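Local structure of probable N-glycosylase/DNA lyase (3N0U) at residues S55-L59 / R102-I106; L59-W63 / L91-R97; S127-L131 / A143-L147. The protein is a largely helical, probable DNA glycosylase of the helix-hairpin-helix superfamily. All coordinates share one frame; numbering follows the deposited sequence.

Interaction 1 of 3, residues S55-L59 / R102-I106; sequences SFCVL and RAEFI
Val58 holds CG1 anti to its backbone N (chi1 169°), which sends that methyl across to Arg102, Phe105 and Ile106, while in Ile106 CG1 lies beside the backbone N and an extended chi2 (162°) carries CD1 to Ser55 and Leu59. The two segments belong to helices 47-59 and 99-109, a nearly antiparallel pair (152° between the short segments, axes 9.9 Å apart) in the all-helical body of this probable helix-hairpin-helix glycosylase. Ser55 lies level with Ile106 at one end and Leu59 with Arg102 at the other.

Val58 is at the middle of the contact. Its CG1 sits 4.0 Å from CB of Phe105, at the edge of that ring near its plane, and 4.1 Å from CG1 of Ile106. Leu59 contributes one branch: CD2 lies 3.9 Å from CD1 of Ile106, the two side chains meeting at about a right angle, and the same methyl touches CB of Arg102, where the leucine and the arginine run alongside one another, pointing opposite ways. Phe79 of helix 78-81 packs on Ser55, Leu59 and Ile106, and Ile138 touches Val58.

Polar groups gather where helix 47-59 ends. Arg102 is modelled in two conformers; in the one described, its chain bends at chi2 and lays CD 3.5 Å from O of Val58. NE then donates to a water that reaches back weakly to O of Leu59, a carbonyl also bonded by NE2 of His96. At the opposite end Ser55 OG is bonded to O of Phe51 in its own helix, and Ile106 CG2 rests against that same OG at 3.6 Å.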
loop_
_atom_site.group_PDB
_atom_site.type_symbol
_atom_site.label_atom_id
_atom_site.label_comp_id
_atom_site.label_asym_id
_atom_site.label_seq_id
_atom_site.Cartn_x
_atom_site.Cartn_y
_atom_site.Cartn_z
ATOM N N SER A 55 -5.695 7.593 -4.335
ATOM C CA SER A 55 -6.445 8.250 -3.254
ATOM C C SER A 55 -6.696 7.333 -2.057
ATOM O O SER A 55 -6.594 7.773 -0.897
ATOM C CB SER A 55 -7.755 8.828 -3.783
ATOM O OG SER A 55 -7.481 9.759 -4.834
ATOM N N PHE A 56 -6.962 6.057 -2.328
ATOM C CA PHE A 56 -7.089 5.062 -1.273
ATOM C C PHE A 56 -5.804 5.058 -0.451
ATOM O O PHE A 56 -5.833 5.026 0.775
ATOM C CB PHE A 56 -7.371 3.674 -1.866
ATOM C CG PHE A 56 -7.199 2.543 -0.888
ATOM C CD1 PHE A 56 -8.228 2.184 -0.040
ATOM C CD2 PHE A 56 -6.016 1.827 -0.832
ATOM C CE1 PHE A 56 -8.073 1.146 0.860
ATOM C CE2 PHE A 56 -5.861 0.789 0.066
ATOM C CZ PHE A 56 -6.895 0.453 0.919
ATOM N N CYS A 57 -4.664 5.119 -1.123
ATOM C CA CYS A 57 -3.400 5.075 -0.411
ATOM C C CYS A 57 -3.134 6.357 0.400
ATOM O O CYS A 57 -2.554 6.308 1.483
ATOM C CB CYS A 57 -2.252 4.763 -1.375
ATOM S SG CYS A 57 -2.387 3.110 -2.096
ATOM N N VAL A 58 -3.594 7.490 -0.097
ATOM C CA VAL A 58 -3.529 8.730 0.676
ATOM C C VAL A 58 -4.332 8.566 1.977
ATOM O O VAL A 58 -3.894 8.966 3.061
ATOM C CB VAL A 58 -4.078 9.919 -0.141
ATOM C CG1 VAL A 58 -4.263 11.142 0.726
ATOM C CG2 VAL A 58 -3.161 10.236 -1.319
ATOM N N LEU A 59 -5.505 7.968 1.864
ATOM C CA LEU A 59 -6.413 7.870 3.014
ATOM C C LEU A 59 -5.995 6.842 4.038
ATOM O O LEU A 59 -6.346 6.972 5.216
ATOM C CB LEU A 59 -7.828 7.524 2.564
ATOM C CG LEU A 59 -8.487 8.559 1.659
ATOM C CD1 LEU A 59 -9.856 8.061 1.230
ATOM C CD2 LEU A 59 -8.588 9.925 2.312
ATOM N N ARG A 102 -6.432 15.433 4.063
ATOM C CA ARG A 102 -6.434 14.378 3.048
ATOM C C ARG A 102 -7.150 14.846 1.792
ATOM O O ARG A 102 -6.722 14.540 0.678
ATOM C CB ARG A 102 -7.079 13.093 3.567
ATOM C CG ARG A 102 -6.376 12.462 4.765
ATOM C CD ARG A 102 -4.965 11.958 4.463
ATOM N NE ARG A 102 -4.332 11.553 5.718
ATOM C CZ ARG A 102 -3.769 12.390 6.588
ATOM N NH1 ARG A 102 -3.712 13.702 6.341
ATOM N NH2 ARG A 102 -3.263 11.916 7.713
ATOM N N ALA A 103 -8.240 15.585 1.954
ATOM C CA ALA A 103 -8.951 16.132 0.791
ATOM C C ALA A 103 -8.016 17.038 -0.007
ATOM O O ALA A 103 -8.011 17.000 -1.237
ATOM C CB ALA A 103 -10.181 16.891 1.220
ATOM N N GLU A 104 -7.232 17.851 0.693
ATOM C CA GLU A 104 -6.325 18.778 0.036
ATOM C C GLU A 104 -5.262 18.034 -0.758
ATOM O O GLU A 104 -4.953 18.406 -1.902
ATOM C CB GLU A 104 -5.688 19.710 1.069
ATOM C CG GLU A 104 -6.673 20.739 1.622
ATOM C CD GLU A 104 -6.139 21.594 2.750
ATOM O OE1 GLU A 104 -4.968 21.436 3.132
ATOM O OE2 GLU A 104 -6.912 22.445 3.246
ATOM N N PHE A 105 -4.714 16.978 -0.165
ATOM C CA PHE A 105 -3.748 16.136 -0.864
ATOM C C PHE A 105 -4.329 15.578 -2.153
ATOM O O PHE A 105 -3.693 15.636 -3.204
ATOM C CB PHE A 105 -3.301 14.947 -0.006
ATOM C CG PHE A 105 -2.498 15.307 1.206
ATOM C CD1 PHE A 105 -1.815 16.500 1.302
ATOM C CD2 PHE A 105 -2.436 14.421 2.265
ATOM C CE1 PHE A 105 -1.080 16.801 2.439
ATOM C CE2 PHE A 105 -1.694 14.699 3.387
ATOM C CZ PHE A 105 -1.019 15.896 3.482
ATOM N N ILE A 106 -5.535 15.030 -2.065
ATOM C CA ILE A 106 -6.171 14.373 -3.212
ATOM C C ILE A 106 -6.418 15.404 -4.324
ATOM O O ILE A 106 -6.128 15.152 -5.518
ATOM C CB ILE A 106 -7.454 13.630 -2.787
ATOM C CG1 ILE A 106 -7.057 12.420 -1.946
ATOM C CG2 ILE A 106 -8.274 13.177 -3.990
ATOM C CD1 ILE A 106 -8.191 11.848 -1.105
HETATM O O HOH W 1 -4.289 8.684 7.188
#

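Interaction 2 of 3, residues L59-W63 / L91-R97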
loop_
_atom_site.group_PDB
_atom_site.type_symbol
_atom_site.label_atom_id
_atom_site.label_comp_id
_atom_site.label_asym_id
_atom_site.label_seq_id
_atom_site.Cartn_x
_atom_site.Cartn_y
_atom_site.Cartn_z
ATOM N N LEU A 59 -5.505 7.968 1.864
ATOM C CA LEU A 59 -6.413 7.870 3.014
ATOM C C LEU A 59 -5.995 6.842 4.038
ATOM O O LEU A 59 -6.346 6.972 5.216
ATOM C CB LEU A 59 -7.828 7.524 2.564
ATOM C CG LEU A 59 -8.487 8.559 1.659
ATOM C CD1 LEU A 59 -9.856 8.061 1.230
ATOM C CD2 LEU A 59 -8.588 9.925 2.312
ATOM N N THR A 60 -5.264 5.814 3.623
ATOM C CA THR A 60 -4.899 4.777 4.573
ATOM C C THR A 60 -3.502 4.940 5.144
ATOM O O THR A 60 -3.009 4.028 5.809
ATOM C CB THR A 60 -5.022 3.389 3.947
ATOM O OG1 THR A 60 -4.153 3.301 2.818
ATOM C CG2 THR A 60 -6.464 3.122 3.533
ATOM N N ALA A 61 -2.892 6.110 4.968
ATOM C CA ALA A 61 -1.527 6.344 5.466
ATOM C C ALA A 61 -1.392 6.046 6.947
ATOM O O ALA A 61 -0.387 5.454 7.379
ATOM C CB ALA A 61 -1.094 7.756 5.193
ATOM N N ASN A 62 -2.393 6.461 7.715
ATOM C CA ASN A 62 -2.450 6.207 9.148
ATOM C C ASN A 62 -3.870 5.820 9.531
ATOM O O ASN A 62 -4.425 6.320 10.513
ATOM C CB ASN A 62 -2.026 7.446 9.943
ATOM C CG ASN A 62 -0.511 7.588 10.063
ATOM O OD1 ASN A 62 0.248 6.707 9.655
ATOM N ND2 ASN A 62 -0.068 8.696 10.648
ATOM N N TRP A 63 -4.454 4.938 8.730
ATOM C CA TRP A 63 -5.826 4.479 8.913
ATOM C C TRP A 63 -5.934 3.067 8.370
ATOM O O TRP A 63 -5.099 2.599 7.587
ATOM C CB TRP A 63 -6.777 5.360 8.100
ATOM C CG TRP A 63 -8.228 5.438 8.519
ATOM C CD1 TRP A 63 -8.737 5.332 9.778
ATOM C CD2 TRP A 63 -9.347 5.676 7.657
ATOM N NE1 TRP A 63 -10.101 5.490 9.753
ATOM C CE2 TRP A 63 -10.498 5.710 8.462
ATOM C CE3 TRP A 63 -9.481 5.866 6.281
ATOM C CZ2 TRP A 63 -11.764 5.927 7.939
ATOM C CZ3 TRP A 63 -10.749 6.091 5.759
ATOM C CH2 TRP A 63 -11.870 6.121 6.592
ATOM N N LEU A 91 -15.269 12.784 3.315
ATOM C CA LEU A 91 -14.273 12.072 4.106
ATOM C C LEU A 91 -14.617 12.146 5.588
ATOM O O LEU A 91 -14.400 11.194 6.320
ATOM C CB LEU A 91 -12.869 12.599 3.857
ATOM C CG LEU A 91 -12.345 12.334 2.458
ATOM C CD1 LEU A 91 -11.023 13.049 2.305
ATOM C CD2 LEU A 91 -12.173 10.850 2.230
ATOM N N ARG A 92 -15.174 13.269 6.024
ATOM C CA ARG A 92 -15.586 13.410 7.419
ATOM C C ARG A 92 -16.720 12.420 7.708
ATOM O O ARG A 92 -16.709 11.732 8.740
ATOM C CB ARG A 92 -16.008 14.862 7.706
ATOM C CG ARG A 92 -16.369 15.143 9.134
ATOM C CD ARG A 92 -16.653 16.657 9.340
ATOM N NE ARG A 92 -15.459 17.494 9.134
ATOM C CZ ARG A 92 -15.175 18.185 8.023
ATOM N NH1 ARG A 92 -15.998 18.177 6.976
ATOM N NH2 ARG A 92 -14.052 18.897 7.959
ATOM N N GLU A 93 -17.674 12.332 6.772
ATOM C CA GLU A 93 -18.821 11.435 6.896
ATOM C C GLU A 93 -18.450 9.946 7.005
ATOM O O GLU A 93 -19.129 9.197 7.708
ATOM C CB GLU A 93 -19.782 11.642 5.706
ATOM C CG GLU A 93 -20.502 12.992 5.699
ATOM C CD GLU A 93 -21.310 13.254 4.422
ATOM O OE1 GLU A 93 -21.295 12.410 3.491
ATOM O OE2 GLU A 93 -21.966 14.321 4.354
ATOM N N VAL A 94 -17.392 9.523 6.314
ATOM C CA VAL A 94 -16.976 8.115 6.354
ATOM C C VAL A 94 -15.984 7.852 7.480
ATOM O O VAL A 94 -15.464 6.748 7.615
ATOM C CB VAL A 94 -16.390 7.605 5.010
ATOM C CG1 VAL A 94 -17.392 7.793 3.897
ATOM C CG2 VAL A 94 -15.074 8.290 4.672
ATOM N N GLY A 95 -15.717 8.870 8.283
ATOM C CA GLY A 95 -14.974 8.680 9.518
ATOM C C GLY A 95 -13.484 8.965 9.497
ATOM O O GLY A 95 -12.791 8.664 10.466
ATOM N N HIS A 96 -12.969 9.557 8.428
ATOM C CA HIS A 96 -11.551 9.877 8.427
ATOM C C HIS A 96 -11.243 10.913 9.483
ATOM O O HIS A 96 -12.001 11.873 9.652
ATOM C CB HIS A 96 -11.074 10.381 7.071
ATOM C CG HIS A 96 -9.629 10.099 6.851
ATOM N ND1 HIS A 96 -8.639 10.816 7.486
ATOM C CD2 HIS A 96 -9.006 9.112 6.170
ATOM C CE1 HIS A 96 -7.461 10.298 7.183
ATOM N NE2 HIS A 96 -7.659 9.260 6.385
ATOM N N ARG A 97 -10.147 10.714 10.200
ATOM C CA ARG A 97 -9.746 11.627 11.278
ATOM C C ARG A 97 -9.130 12.939 10.812
ATOM O O ARG A 97 -9.059 13.888 11.573
ATOM C CB ARG A 97 -8.775 10.931 12.238
ATOM C CG ARG A 97 -9.432 9.838 13.058
ATOM C CD ARG A 97 -8.492 9.295 14.138
ATOM N NE ARG A 97 -7.326 8.609 13.574
ATOM C CZ ARG A 97 -7.312 7.330 13.199
ATOM N NH1 ARG A 97 -8.402 6.576 13.318
ATOM N NH2 ARG A 97 -6.202 6.801 12.700
HETATM O O HOH W 2 -12.604 5.966 11.536
#
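Leu59 and His96 bring their CA atoms to 7.7 Å where two helices stop: the backbone leaves helix 47-59 at Thr60, and Gly95, with phi 97°, ends helix 84-93 in a Schellman motif whose bonds run from His96 N to Leu91 O and from Gly95 N to Arg92 O. That turn delivers His96 to the contact.

The chi1 of His96 (-153°) places CG opposite the backbone N and carries the NE2/CD2 side of the imidazole to segment 59-63. NE2 donates to Leu59 O over 2.9 Å; the acceptor lies close to the ring plane, and the donor meets a lone pair of Leu59 O in the carbonyl plane. ND1, on the other side of the ring, is bonded to the backbone N of Tyr98, so both nitrogens are engaged and the ring's rotation is fixed.

Held this way, the imidazole presents its edge to the face of Trp63 in a T-shaped stack, planes 60° apart. CD2 comes within 3.3 Å of Trp63 CE3, over the rim of the six-membered ring, and CA of His96 adds a CH-pi contact over the same ring. Val94 O lies at the indole edge in its plane, 3.8 Å from Trp63 CH2. A water accepts from Trp63 NE1 at 3.1 Å and donates to Gly95 O. Arg97, bent at chi3, reaches across, NH2 standing 2.9 Å from Asn62 O.

Deeper in, Leu59 CD2 meets Leu91 CD2 at 3.7 Å, with Ala71 and Ile75 of helix 65-75 close by. Two helix ends and the loops that follow them meet here, one end a Schellman motif, within the helix-hairpin-helix glycosylase fold.

Interaction 3 of 3, residues S127-L131 / A143-L147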
loop_
_atom_site.group_PDB
_atom_site.type_symbol
_atom_site.label_atom_id
_atom_site.label_comp_id
_atom_site.label_asym_id
_atom_site.label_seq_id
_atom_site.Cartn_x
_atom_site.Cartn_y
_atom_site.Cartn_z
ATOM N N SER A 127 9.330 4.751 -10.439
ATOM C CA SER A 127 7.972 5.253 -10.232
ATOM C C SER A 127 7.724 5.590 -8.771
ATOM O O SER A 127 7.099 6.594 -8.467
ATOM C CB SER A 127 6.941 4.245 -10.744
ATOM O OG SER A 127 7.064 4.155 -12.154
ATOM N N ARG A 128 8.249 4.779 -7.864
ATOM C CA ARG A 128 8.078 5.066 -6.447
ATOM C C ARG A 128 8.780 6.378 -6.083
ATOM O O ARG A 128 8.221 7.191 -5.356
ATOM C CB ARG A 128 8.610 3.919 -5.579
ATOM C CG ARG A 128 8.714 4.304 -4.105
ATOM C CD ARG A 128 8.878 3.080 -3.238
ATOM N NE ARG A 128 10.155 2.443 -3.503
ATOM C CZ ARG A 128 10.508 1.243 -3.080
ATOM N NH1 ARG A 128 9.670 0.513 -2.372
ATOM N NH2 ARG A 128 11.713 0.783 -3.370
ATOM N N GLU A 129 9.989 6.596 -6.606
ATOM C CA GLU A 129 10.725 7.831 -6.344
ATOM C C GLU A 129 9.893 9.028 -6.799
ATOM O O GLU A 129 9.811 10.044 -6.119
ATOM C CB GLU A 129 12.072 7.842 -7.082
ATOM C CG GLU A 129 13.134 6.962 -6.446
ATOM C CD GLU A 129 14.430 6.903 -7.267
ATOM O OE1 GLU A 129 14.558 7.653 -8.259
ATOM O OE2 GLU A 129 15.315 6.091 -6.917
ATOM N N PHE A 130 9.290 8.900 -7.971
ATOM C CA PHE A 130 8.464 9.975 -8.515
ATOM C C PHE A 130 7.302 10.322 -7.610
ATOM O O PHE A 130 7.033 11.481 -7.359
ATOM C CB PHE A 130 7.926 9.611 -9.893
ATOM C CG PHE A 130 6.981 10.641 -10.444
ATOM C CD1 PHE A 130 5.623 10.559 -10.188
ATOM C CD2 PHE A 130 7.462 11.719 -11.164
ATOM C CE1 PHE A 130 4.752 11.523 -10.671
ATOM C CE2 PHE A 130 6.591 12.691 -11.654
ATOM C CZ PHE A 130 5.244 12.593 -11.405
ATOM N N LEU A 131 6.610 9.304 -7.125
ATOM C CA LEU A 131 5.443 9.524 -6.299
ATOM C C LEU A 131 5.832 10.105 -4.956
ATOM O O LEU A 131 5.138 10.964 -4.434
ATOM C CB LEU A 131 4.691 8.209 -6.108
ATOM C CG LEU A 131 3.988 7.689 -7.351
ATOM C CD1 LEU A 131 3.580 6.246 -7.132
ATOM C CD2 LEU A 131 2.782 8.571 -7.739
ATOM N N ALA A 143 3.648 5.033 -1.489
ATOM C CA ALA A 143 3.975 4.860 -2.902
ATOM C C ALA A 143 4.164 3.380 -3.212
ATOM O O ALA A 143 3.707 2.884 -4.257
ATOM C CB ALA A 143 5.238 5.612 -3.249
ATOM N N SER A 144 4.839 2.660 -2.323
ATOM C CA SER A 144 4.970 1.214 -2.473
ATOM C C SER A 144 3.621 0.529 -2.491
ATOM O O SER A 144 3.382 -0.370 -3.284
ATOM C CB SER A 144 5.800 0.646 -1.333
ATOM O OG SER A 144 7.061 1.299 -1.272
ATOM N N HIS A 145 2.753 0.974 -1.601
ATOM C CA HIS A 145 1.407 0.450 -1.466
ATOM C C HIS A 145 0.595 0.635 -2.745
ATOM O O HIS A 145 -0.022 -0.319 -3.237
ATOM C CB HIS A 145 0.744 1.180 -0.304
ATOM C CG HIS A 145 -0.551 0.594 0.139
ATOM N ND1 HIS A 145 -1.317 1.183 1.120
ATOM C CD2 HIS A 145 -1.208 -0.532 -0.230
ATOM C CE1 HIS A 145 -2.401 0.456 1.329
ATOM N NE2 HIS A 145 -2.359 -0.591 0.522
ATOM N N PHE A 146 0.603 1.859 -3.276
ATOM C CA PHE A 146 -0.092 2.152 -4.524
ATOM C C PHE A 146 0.411 1.233 -5.647
ATOM O O PHE A 146 -0.383 0.598 -6.359
ATOM C CB PHE A 146 0.098 3.626 -4.916
ATOM C CG PHE A 146 -0.346 3.955 -6.325
ATOM C CD1 PHE A 146 -1.680 3.977 -6.655
ATOM C CD2 PHE A 146 0.583 4.223 -7.295
ATOM C CE1 PHE A 146 -2.080 4.268 -7.932
ATOM C CE2 PHE A 146 0.187 4.504 -8.583
ATOM C CZ PHE A 146 -1.152 4.526 -8.892
ATOM N N LEU A 147 1.719 1.172 -5.827
ATOM C CA LEU A 147 2.262 0.372 -6.919
ATOM C C LEU A 147 1.897 -1.110 -6.767
ATOM O O LEU A 147 1.443 -1.763 -7.715
ATOM C CB LEU A 147 3.771 0.609 -7.060
ATOM C CG LEU A 147 4.113 2.021 -7.579
ATOM C CD1 LEU A 147 5.581 2.331 -7.395
ATOM C CD2 LEU A 147 3.708 2.178 -9.048
#
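Apolar packing makes up most of this contact, with Leu131 and Leu147 reaching across between helices 124-134 and 140-148. The short segments run at 128° to each other with axes 9.4 Å apart, and they come closest where Arg128 passes Ala143, CA to CA 5.4 Å. The small side chain of Ala143 is consistent with that close approach: its CB lies 3.9 Å from Leu131 CB and also touches CG of Arg128. Leu131 sends CD1 to the ring of Phe146, 3.6 Å from CD2, the leucine side chain set roughly perpendicular to that of the phenylalanine. Leu147 extends CD1 against the backbone and CB of Arg128 and against CB of Ser127. Leu119 and Val120 of helix 116-121 adjoin Leu131 and Phe146 respectively, and Leu54 and Cys57 of helix 47-59 also touch Phe146.

The polar part is a single cross-helix bond. Arg128 starts out with CG turned away from its N (chi1 168°) and bends at chi3, which turns the guanidinium edge to Ser144. NH1 donates to Ser144 OG over 2.9 Å, nearly straight at 164°, with the oxygen in the guanidinium plane. Arg128 CD follows closely, 3.2 Å from the same OG. Each partner is also tied elsewhere: NH1 forms a salt bridge with Glu188 of helix 181-198, and OG is bonded to Trp140 O, one turn earlier in its own helix.

A short hairpin, residues 135-139, joins the helices; its Ala135 and Ile138, with Val132 from the last turn of helix 124-134, bind a sodium ion. Together they form the helix-hairpin-helix motif that names the superfamily.

Overall arrangement
Interactions 1 and 2 are neighbours, their centres about 9 Å apart, and share Leu59, the last residue of helix 47-59: its CD2 methyl touches both helix 99-109 and Leu91 of helix 84-93. These two partner helices follow each other in the chain, and Arg102 CG packs 3.4 Å from His96 CE1. Interaction 3 comes later in sequence, centre to centre about 14 Å from interaction 1 and about 21 Å from interaction 2. Helix 47-59 reaches it through Cys57 SG against the backbone of Phe146, and Thr60, just past the helix end, lies beside His145. Helix 47-59 thus connects the helices around interactions 1 and 2 to the helix-hairpin-helix motif.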